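Local coordinates for saframycin Mx1 synthetase B (Legionella pneumophila subsp. pneumophila, PDB 3KXW), which belongs to the ANL family of AMP-binding enzymes and holds 5'-O-[(S)-(dodecanoyloxy)(hydroxy)phosphoryl]adenosine in a pocket, at residues K28-L33 / A237-P242; I210-L215 / T262-P267; A490-Q495 / F560-L565. One frame throughout, in Å; residues are numbered along the deposited sequence.

Interaction 1: K28-L33 / A237-P242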
loop_
_atom_site.group_PDB
_atom_site.type_symbol
_atom_site.label_atom_id
_atom_site.label_comp_id
_atom_site.label_asym_id
_atom_site.label_seq_id
_atom_site.Cartn_x
_atom_site.Cartn_y
_atom_site.Cartn_z
ATOM N N LYS A 28 9.789 -15.528 18.710
ATOM C CA LYS A 28 8.837 -15.512 17.601
ATOM C C LYS A 28 9.037 -14.264 16.762
ATOM O O LYS A 28 9.118 -13.169 17.287
ATOM C CB LYS A 28 7.393 -15.477 18.118
ATOM C CG LYS A 28 7.012 -16.606 19.040
ATOM C CD LYS A 28 5.545 -16.459 19.514
ATOM C CE LYS A 28 5.131 -17.618 20.402
ATOM N NZ LYS A 28 5.517 -18.908 19.752
ATOM N N SER A 29 9.079 -14.420 15.450
ATOM C CA SER A 29 9.178 -13.257 14.584
ATOM C C SER A 29 7.893 -13.022 13.789
ATOM O O SER A 29 7.203 -12.019 13.981
ATOM C CB SER A 29 10.375 -13.429 13.632
ATOM O OG SER A 29 10.429 -12.382 12.698
ATOM N N CYS A 30 7.563 -13.957 12.908
ATOM C CA CYS A 30 6.458 -13.760 11.976
ATOM C C CYS A 30 5.411 -14.840 12.135
ATOM O O CYS A 30 5.737 -16.027 12.194
ATOM C CB CYS A 30 6.979 -13.784 10.530
ATOM S SG CYS A 30 7.947 -12.310 10.094
ATOM N N THR A 31 4.154 -14.422 12.192
ATOM C CA THR A 31 3.037 -15.343 12.243
ATOM C C THR A 31 2.083 -15.003 11.108
ATOM O O THR A 31 1.673 -13.839 10.951
ATOM C CB THR A 31 2.263 -15.257 13.587
ATOM O OG1 THR A 31 3.105 -15.671 14.680
ATOM C CG2 THR A 31 0.991 -16.140 13.555
ATOM N N PHE A 32 1.713 -16.015 10.336
ATOM C CA PHE A 32 0.726 -15.822 9.266
ATOM C C PHE A 32 -0.537 -16.666 9.535
ATOM O O PHE A 32 -0.446 -17.834 9.926
ATOM C CB PHE A 32 1.345 -16.119 7.891
ATOM C CG PHE A 32 0.526 -15.616 6.750
ATOM C CD1 PHE A 32 0.618 -14.288 6.351
ATOM C CD2 PHE A 32 -0.373 -16.454 6.103
ATOM C CE1 PHE A 32 -0.158 -13.808 5.307
ATOM C CE2 PHE A 32 -1.155 -15.986 5.064
ATOM C CZ PHE A 32 -1.044 -14.660 4.664
ATOM N N LEU A 33 -1.698 -16.060 9.318
ATOM C CA LEU A 33 -2.966 -16.650 9.685
ATOM C C LEU A 33 -3.764 -16.855 8.423
ATOM O O LEU A 33 -3.827 -15.960 7.584
ATOM C CB LEU A 33 -3.739 -15.723 10.632
ATOM C CG LEU A 33 -3.046 -15.217 11.897
ATOM C CD1 LEU A 33 -3.926 -14.217 12.645
ATOM C CD2 LEU A 33 -2.653 -16.363 12.816
ATOM N N ALA A 237 5.404 -9.795 14.169
ATOM C CA ALA A 237 4.520 -9.379 13.085
ATOM C C ALA A 237 3.459 -10.466 12.943
ATOM O O ALA A 237 3.793 -11.643 12.742
ATOM C CB ALA A 237 5.317 -9.219 11.768
ATOM N N ILE A 238 2.188 -10.104 13.093
ATOM C CA ILE A 238 1.116 -11.085 12.939
ATOM C C ILE A 238 0.294 -10.694 11.733
ATOM O O ILE A 238 -0.143 -9.546 11.645
ATOM C CB ILE A 238 0.153 -11.101 14.177
ATOM C CG1 ILE A 238 0.947 -11.169 15.484
ATOM C CG2 ILE A 238 -0.891 -12.238 14.035
ATOM C CD1 ILE A 238 1.596 -12.432 15.732
HETATM N N MSE A 239 0.085 -11.619 10.795
HETATM C CA MSE A 239 -0.422 -11.218 9.486
HETATM C C MSE A 239 -1.512 -12.119 8.895
HETATM O O MSE A 239 -1.615 -13.294 9.214
HETATM C CB MSE A 239 0.735 -11.145 8.488
HETATM C CG MSE A 239 1.777 -10.086 8.827
HETATM SE SE MSE A 239 3.447 -10.540 7.880
HETATM C CE MSE A 239 3.979 -12.086 8.997
HETATM N N MSE A 240 -2.309 -11.536 8.014
HETATM C CA MSE A 240 -3.159 -12.311 7.135
HETATM C C MSE A 240 -3.168 -11.623 5.774
HETATM O O MSE A 240 -2.594 -10.531 5.606
HETATM C CB MSE A 240 -4.578 -12.397 7.693
HETATM C CG MSE A 240 -5.325 -11.075 7.681
HETATM SE SE MSE A 240 -7.099 -11.265 8.509
HETATM C CE MSE A 240 -7.661 -9.402 8.365
ATOM N N SER A 241 -3.831 -12.240 4.803
ATOM C CA SER A 241 -3.865 -11.679 3.456
ATOM C C SER A 241 -4.930 -10.588 3.283
ATOM O O SER A 241 -5.921 -10.555 4.003
ATOM C CB SER A 241 -4.125 -12.785 2.440
ATOM O OG SER A 241 -5.449 -13.271 2.581
ATOM N N PRO A 242 -4.748 -9.714 2.300
ATOM C CA PRO A 242 -5.790 -8.714 2.055
ATOM C C PRO A 242 -7.097 -9.383 1.665
ATOM O O PRO A 242 -8.163 -8.869 2.011
ATOM C CB PRO A 242 -5.230 -7.903 0.880
ATOM C CG PRO A 242 -3.767 -8.050 1.007
ATOM C CD PRO A 242 -3.564 -9.480 1.456
HETATM O O HOH W 1 -4.832 -14.959 5.239
#
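C30, T31 and F32 pair in parallel with A237, I238 and M239, joining strands 28-34 and 236-239 in the mixed four-stranded sheet of the AMP-binding part of the chain. The paired segments run 12° apart. Four backbone hydrogen bonds link them, from A237 N to S29 O, T31 N to A237 O, M239 N to T31 O and L33 N to M239 O. On the side toward strand 37-42, S29 and C30 lie together opposite the single residue M41, which makes a classic beta bulge.

C30, A237 and M239 pack on helix 220-233; F32, on the same face, touches P74. The selenomethionine M239 bends at chi3 (-73°), and its CE lies 3.8 Å from C30 CB. F32 and M239 cross at about a right angle, with F32 CD1 3.8 Å from M239 CB. M240 CA makes an off-centre CH-pi contact with the F32 ring, 4.3 Å from its centroid.

On the other face T31 and I238 run alongside each other in the same direction, and I238 CD1 comes 3.6 Å from T31 CB. T31 OG1 is hydrogen-bonded to T40 OG1. Past the paired residues, a water donates to L33 O at 2.7 Å and accepts from S241 N at 2.9 Å.

Interaction 2: I210-L215 / T262-P267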
loop_
_atom_site.group_PDB
_atom_site.type_symbol
_atom_site.label_atom_id
_atom_site.label_comp_id
_atom_site.label_asym_id
_atom_site.label_seq_id
_atom_site.Cartn_x
_atom_site.Cartn_y
_atom_site.Cartn_z
ATOM N N ILE A 210 3.331 -5.190 19.382
ATOM C CA ILE A 210 2.955 -6.280 18.497
ATOM C C ILE A 210 2.280 -5.684 17.264
ATOM O O ILE A 210 1.346 -4.908 17.367
ATOM C CB ILE A 210 2.024 -7.277 19.200
ATOM C CG1 ILE A 210 2.793 -7.956 20.353
ATOM C CG2 ILE A 210 1.487 -8.322 18.212
ATOM C CD1 ILE A 210 1.983 -8.995 21.092
ATOM N N ILE A 211 2.767 -6.029 16.085
ATOM C CA ILE A 211 2.152 -5.460 14.902
ATOM C C ILE A 211 1.197 -6.449 14.260
ATOM O O ILE A 211 1.530 -7.624 14.101
ATOM C CB ILE A 211 3.227 -5.019 13.890
ATOM C CG1 ILE A 211 4.121 -3.932 14.514
ATOM C CG2 ILE A 211 2.580 -4.579 12.576
ATOM C CD1 ILE A 211 5.298 -3.504 13.614
ATOM N N PHE A 212 0.006 -5.995 13.896
ATOM C CA PHE A 212 -0.857 -6.833 13.069
ATOM C C PHE A 212 -0.986 -6.207 11.682
ATOM O O PHE A 212 -1.079 -4.986 11.562
ATOM C CB PHE A 212 -2.246 -7.049 13.680
ATOM C CG PHE A 212 -3.066 -7.994 12.888
ATOM C CD1 PHE A 212 -2.986 -9.363 13.135
ATOM C CD2 PHE A 212 -3.800 -7.553 11.786
ATOM C CE1 PHE A 212 -3.691 -10.259 12.346
ATOM C CE2 PHE A 212 -4.491 -8.450 11.000
ATOM C CZ PHE A 212 -4.438 -9.812 11.274
ATOM N N SER A 213 -0.979 -7.023 10.642
ATOM C CA SER A 213 -1.172 -6.479 9.312
ATOM C C SER A 213 -1.921 -7.405 8.386
ATOM O O SER A 213 -1.621 -8.588 8.335
ATOM C CB SER A 213 0.174 -6.132 8.698
ATOM O OG SER A 213 0.009 -5.515 7.427
ATOM N N TRP A 214 -2.889 -6.868 7.647
ATOM C CA TRP A 214 -3.441 -7.594 6.488
ATOM C C TRP A 214 -2.960 -6.969 5.181
ATOM O O TRP A 214 -3.389 -7.390 4.106
ATOM C CB TRP A 214 -4.985 -7.601 6.488
ATOM C CG TRP A 214 -5.583 -6.203 6.583
ATOM C CD1 TRP A 214 -6.002 -5.583 7.716
ATOM C CD2 TRP A 214 -5.816 -5.278 5.508
ATOM N NE1 TRP A 214 -6.472 -4.318 7.425
ATOM C CE2 TRP A 214 -6.368 -4.110 6.075
ATOM C CE3 TRP A 214 -5.613 -5.322 4.126
ATOM C CZ2 TRP A 214 -6.706 -2.993 5.318
ATOM C CZ3 TRP A 214 -5.966 -4.208 3.362
ATOM C CH2 TRP A 214 -6.500 -3.055 3.961
ATOM N N LEU A 215 -2.087 -5.969 5.274
ATOM C CA LEU A 215 -1.716 -5.147 4.104
ATOM C C LEU A 215 -0.947 -5.899 3.034
ATOM O O LEU A 215 -0.170 -6.793 3.331
ATOM C CB LEU A 215 -0.925 -3.908 4.531
ATOM C CG LEU A 215 -1.587 -2.934 5.508
ATOM C CD1 LEU A 215 -0.621 -1.789 5.849
ATOM C CD2 LEU A 215 -2.943 -2.394 4.974
ATOM N N THR A 262 -0.667 -3.878 19.130
ATOM C CA THR A 262 -0.548 -2.503 19.590
ATOM C C THR A 262 -0.475 -1.526 18.413
ATOM O O THR A 262 -0.882 -0.350 18.515
ATOM C CB THR A 262 0.705 -2.312 20.523
ATOM O OG1 THR A 262 1.909 -2.496 19.776
ATOM C CG2 THR A 262 0.694 -3.336 21.655
ATOM N N ILE A 263 0.062 -2.011 17.302
ATOM C CA ILE A 263 0.166 -1.199 16.094
ATOM C C ILE A 263 -0.452 -1.933 14.914
ATOM O O ILE A 263 -0.144 -3.085 14.685
ATOM C CB ILE A 263 1.630 -0.891 15.772
ATOM C CG1 ILE A 263 2.292 -0.205 16.975
ATOM C CG2 ILE A 263 1.721 0.012 14.554
ATOM C CD1 ILE A 263 3.769 0.156 16.697
ATOM N N SER A 264 -1.371 -1.280 14.213
ATOM C CA SER A 264 -1.950 -1.856 13.002
ATOM C C SER A 264 -2.530 -0.687 12.253
ATOM O O SER A 264 -2.869 0.337 12.854
ATOM C CB SER A 264 -3.024 -2.905 13.363
ATOM O OG SER A 264 -3.426 -3.685 12.256
ATOM N N GLY A 265 -2.578 -0.770 10.925
ATOM C CA GLY A 265 -3.163 0.325 10.176
ATOM C C GLY A 265 -3.343 -0.004 8.703
ATOM O O GLY A 265 -3.221 -1.151 8.313
ATOM N N SER A 266 -3.595 1.022 7.890
ATOM C CA SER A 266 -4.069 0.815 6.529
ATOM C C SER A 266 -4.267 2.155 5.848
ATOM O O SER A 266 -4.205 3.197 6.489
ATOM C CB SER A 266 -5.439 0.119 6.568
ATOM O OG SER A 266 -6.412 0.955 7.213
ATOM N N PRO A 267 -4.543 2.133 4.531
ATOM C CA PRO A 267 -5.063 3.352 3.899
ATOM C C PRO A 267 -6.407 3.713 4.507
ATOM O O PRO A 267 -7.093 2.870 5.086
ATOM C CB PRO A 267 -5.262 2.939 2.419
ATOM C CG PRO A 267 -4.416 1.717 2.244
ATOM C CD PRO A 267 -4.480 1.012 3.586
HETATM O O HOH W 2 -0.929 -2.936 9.820
HETATM O O HOH W 3 -3.481 -4.060 8.594
#
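The indole of W214 meets S266 obliquely, with W214 CZ2 3.6 Å from S266 CB. L215 CD2 lies over one indole face, 3.6 Å above the plane and toward the rim. W214 also stacks with F245 and meets W252 edge-to-face. The F212 ring has S264 OG at its edge, in plane.

With OG anti to the backbone N (chi1 -168°), the S264 hydroxyl reaches F212 O and donates to it at 2.8 Å, from above the carbonyl plane. It is also hydrogen-bonded to W252 NE1. I210 O takes two donors: T262 N lies in the carbonyl plane on a lone pair, and I263 N is tilted 26° from that plane. I210 N returns a bond to T262 OG1 at 3.1 Å. F212 N bonds to I263 O, and I211 CG1 meets I263 CB at 4.1 Å. The I211 side chain is also about 4 Å from the bound 5'-O-[(S)-(dodecanoyloxy)(hydroxy)phosphoryl]adenosine, so this contact lies beside the ligand.

Beyond this the strands part. One water joins F212 O to G265 N; another joins W214 N to G265 O. S213 OG accepts from L215 N in an ST turn.

The two strand segments thus meet at 26° through a single bridge, between two sheets of the AMP-binding part. Helix 220-233 packs on I211, S213 and L215, helix 269-277 touches W214 and S266, and strand 293-296 receives L215 and I263.

Interaction 3: A490-Q495 / F560-L565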
loop_
_atom_site.group_PDB
_atom_site.type_symbol
_atom_site.label_atom_id
_atom_site.label_comp_id
_atom_site.label_asym_id
_atom_site.label_seq_id
_atom_site.Cartn_x
_atom_site.Cartn_y
_atom_site.Cartn_z
ATOM N N ALA A 490 -19.671 0.594 -16.572
ATOM C CA ALA A 490 -18.793 1.710 -16.849
ATOM C C ALA A 490 -18.111 2.087 -15.541
ATOM O O ALA A 490 -18.703 1.954 -14.480
ATOM C CB ALA A 490 -19.580 2.881 -17.405
ATOM N N ALA A 491 -16.851 2.502 -15.630
ATOM C CA ALA A 491 -16.094 2.941 -14.459
ATOM C C ALA A 491 -15.474 4.292 -14.767
ATOM O O ALA A 491 -15.022 4.522 -15.868
ATOM C CB ALA A 491 -15.005 1.939 -14.131
ATOM N N PHE A 492 -15.440 5.173 -13.779
ATOM C CA PHE A 492 -14.884 6.494 -13.986
ATOM C C PHE A 492 -14.673 7.142 -12.648
ATOM O O PHE A 492 -15.247 6.715 -11.647
ATOM C CB PHE A 492 -15.808 7.354 -14.853
ATOM C CG PHE A 492 -17.237 7.364 -14.403
ATOM C CD1 PHE A 492 -17.712 8.359 -13.559
ATOM C CD2 PHE A 492 -18.108 6.371 -14.804
ATOM C CE1 PHE A 492 -19.033 8.367 -13.133
ATOM C CE2 PHE A 492 -19.434 6.375 -14.378
ATOM C CZ PHE A 492 -19.895 7.377 -13.551
ATOM N N VAL A 493 -13.884 8.207 -12.640
ATOM C CA VAL A 493 -13.646 8.951 -11.411
ATOM C C VAL A 493 -14.340 10.293 -11.443
ATOM O O VAL A 493 -14.267 11.027 -12.439
ATOM C CB VAL A 493 -12.142 9.187 -11.190
ATOM C CG1 VAL A 493 -11.913 9.995 -9.900
ATOM C CG2 VAL A 493 -11.432 7.869 -11.113
ATOM N N ILE A 494 -15.011 10.604 -10.340
ATOM C CA ILE A 494 -15.746 11.847 -10.162
ATOM C C ILE A 494 -15.005 12.688 -9.151
ATOM O O ILE A 494 -14.570 12.160 -8.130
ATOM C CB ILE A 494 -17.147 11.540 -9.597
ATOM C CG1 ILE A 494 -17.939 10.748 -10.629
ATOM C CG2 ILE A 494 -17.886 12.806 -9.205
ATOM C CD1 ILE A 494 -17.798 11.313 -12.012
ATOM N N GLN A 495 -14.837 13.980 -9.425
ATOM C CA GLN A 495 -14.318 14.874 -8.387
ATOM C C GLN A 495 -15.490 15.557 -7.719
ATOM O O GLN A 495 -16.326 16.150 -8.389
ATOM C CB GLN A 495 -13.343 15.910 -8.929
ATOM C CG GLN A 495 -12.659 16.667 -7.795
ATOM C CD GLN A 495 -11.834 17.852 -8.266
ATOM O OE1 GLN A 495 -11.856 18.216 -9.438
ATOM N NE2 GLN A 495 -11.094 18.459 -7.341
ATOM N N PHE A 560 -21.759 8.820 -21.052
ATOM C CA PHE A 560 -23.199 8.845 -20.800
ATOM C C PHE A 560 -23.485 8.685 -19.310
ATOM O O PHE A 560 -24.265 9.446 -18.737
ATOM C CB PHE A 560 -23.915 7.752 -21.603
ATOM C CG PHE A 560 -25.351 7.546 -21.194
ATOM C CD1 PHE A 560 -26.382 8.147 -21.901
ATOM C CD2 PHE A 560 -25.668 6.762 -20.095
ATOM C CE1 PHE A 560 -27.711 7.964 -21.523
ATOM C CE2 PHE A 560 -26.991 6.585 -19.705
ATOM C CZ PHE A 560 -28.011 7.188 -20.422
ATOM N N CYS A 561 -22.834 7.700 -18.687
ATOM C CA CYS A 561 -23.056 7.402 -17.276
ATOM C C CYS A 561 -22.582 8.542 -16.396
ATOM O O CYS A 561 -23.220 8.899 -15.403
ATOM C CB CYS A 561 -22.300 6.131 -16.868
ATOM S SG CYS A 561 -22.898 4.603 -17.623
ATOM N N ARG A 562 -21.429 9.097 -16.739
ATOM C CA ARG A 562 -20.907 10.217 -15.974
ATOM C C ARG A 562 -21.874 11.400 -16.047
ATOM O O ARG A 562 -22.160 12.037 -15.036
ATOM C CB ARG A 562 -19.526 10.606 -16.487
ATOM C CG ARG A 562 -18.970 11.858 -15.866
ATOM C CD ARG A 562 -17.764 12.337 -16.672
ATOM N NE ARG A 562 -16.545 11.586 -16.368
ATOM C CZ ARG A 562 -15.802 11.778 -15.279
ATOM N NH1 ARG A 562 -16.175 12.683 -14.374
ATOM N NH2 ARG A 562 -14.699 11.061 -15.086
ATOM N N LYS A 563 -22.405 11.656 -17.243
ATOM C CA LYS A 563 -23.264 12.818 -17.474
ATOM C C LYS A 563 -24.640 12.683 -16.841
ATOM O O LYS A 563 -25.211 13.667 -16.363
ATOM C CB LYS A 563 -23.408 13.109 -18.971
ATOM C CG LYS A 563 -24.592 14.021 -19.281
ATOM C CD LYS A 563 -24.729 14.326 -20.768
ATOM C CE LYS A 563 -25.977 15.165 -21.028
ATOM N NZ LYS A 563 -25.728 16.245 -22.028
ATOM N N HIS A 564 -25.178 11.467 -16.830
ATOM C CA HIS A 564 -26.513 11.260 -16.280
ATOM C C HIS A 564 -26.537 10.894 -14.795
ATOM O O HIS A 564 -27.587 10.923 -14.165
ATOM C CB HIS A 564 -27.301 10.266 -17.131
ATOM C CG HIS A 564 -27.635 10.787 -18.494
ATOM N ND1 HIS A 564 -26.876 10.498 -19.607
ATOM C CD2 HIS A 564 -28.631 11.601 -18.919
ATOM C CE1 HIS A 564 -27.401 11.098 -20.663
ATOM N NE2 HIS A 564 -28.467 11.772 -20.272
ATOM N N LEU A 565 -25.383 10.565 -14.232
ATOM C CA LEU A 565 -25.270 10.505 -12.789
ATOM C C LEU A 565 -25.304 11.939 -12.301
ATOM O O LEU A 565 -25.917 12.257 -11.280
ATOM C CB LEU A 565 -23.949 9.863 -12.375
ATOM C CG LEU A 565 -23.917 9.301 -10.957
ATOM C CD1 LEU A 565 -25.120 8.386 -10.757
ATOM C CD2 LEU A 565 -22.630 8.537 -10.708
HETATM O O HOH W 4 -15.679 14.538 -12.290
#
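F492 reaches from its strand to helix 554-567 and meets C561, R562 and L565, forming the apolar centre of a helix-on-sheet contact in the C-terminal part of the chain. R562 CB lies over one face of the ring, a CH-pi contact 4.2 Å from the centroid. L565 CD2 comes to the ring edge, 4.1 Å from F492 CZ, and C561 CB approaches F492 CE2 obliquely at 3.8 Å. Alongside, C561 SG touches A490 CB at 3.7 Å.

Farther out, R562 bends at chi3 (-79°). The centre of one guanidinium face lies over F492 CD1, with the two planes 51° apart. I494 and R562 run past each other in opposite senses, and I494 CD1 lies in a tight contact 3.2 Å from R562 NH1. R562 NH2 donates to V493 O at 2.7 Å, while the bond from R562 NH1 to the same oxygen is weak. A water takes a bond from Q495 N and a weak one from R562 NH1.

The helix and strand segments cross at -59°, and strand 486-496 is an outermost strand of its four-stranded sheet. C561 and L565 also touch M505 on the neighbouring strand 499-508, and A490 and A491 pack on helix 469-479.

How the interactions relate
Interactions 1 and 2 are neighbours, with centres about 10 Å apart. Strand 236-239 lies between strands 28-34 and 210-213, so this sheet holds interaction 1 and one strand of interaction 2. I238 ties them together: I238 N is 2.8 Å from I211 O, and I238 O is 2.8 Å from S213 N, both probable hydrogen bonds. Interaction 2 then leads on to the sheet that holds strand 263-266. It is also the nearer of the two to the bound ligand, since the side chain of A237 in interaction 1 is about 9 Å from it. Interaction 3 lies far off, in the C-terminal part of the chain. Its centre is about 39 Å from that of interaction 1 and about 34 Å from that of interaction 2, and it touches neither.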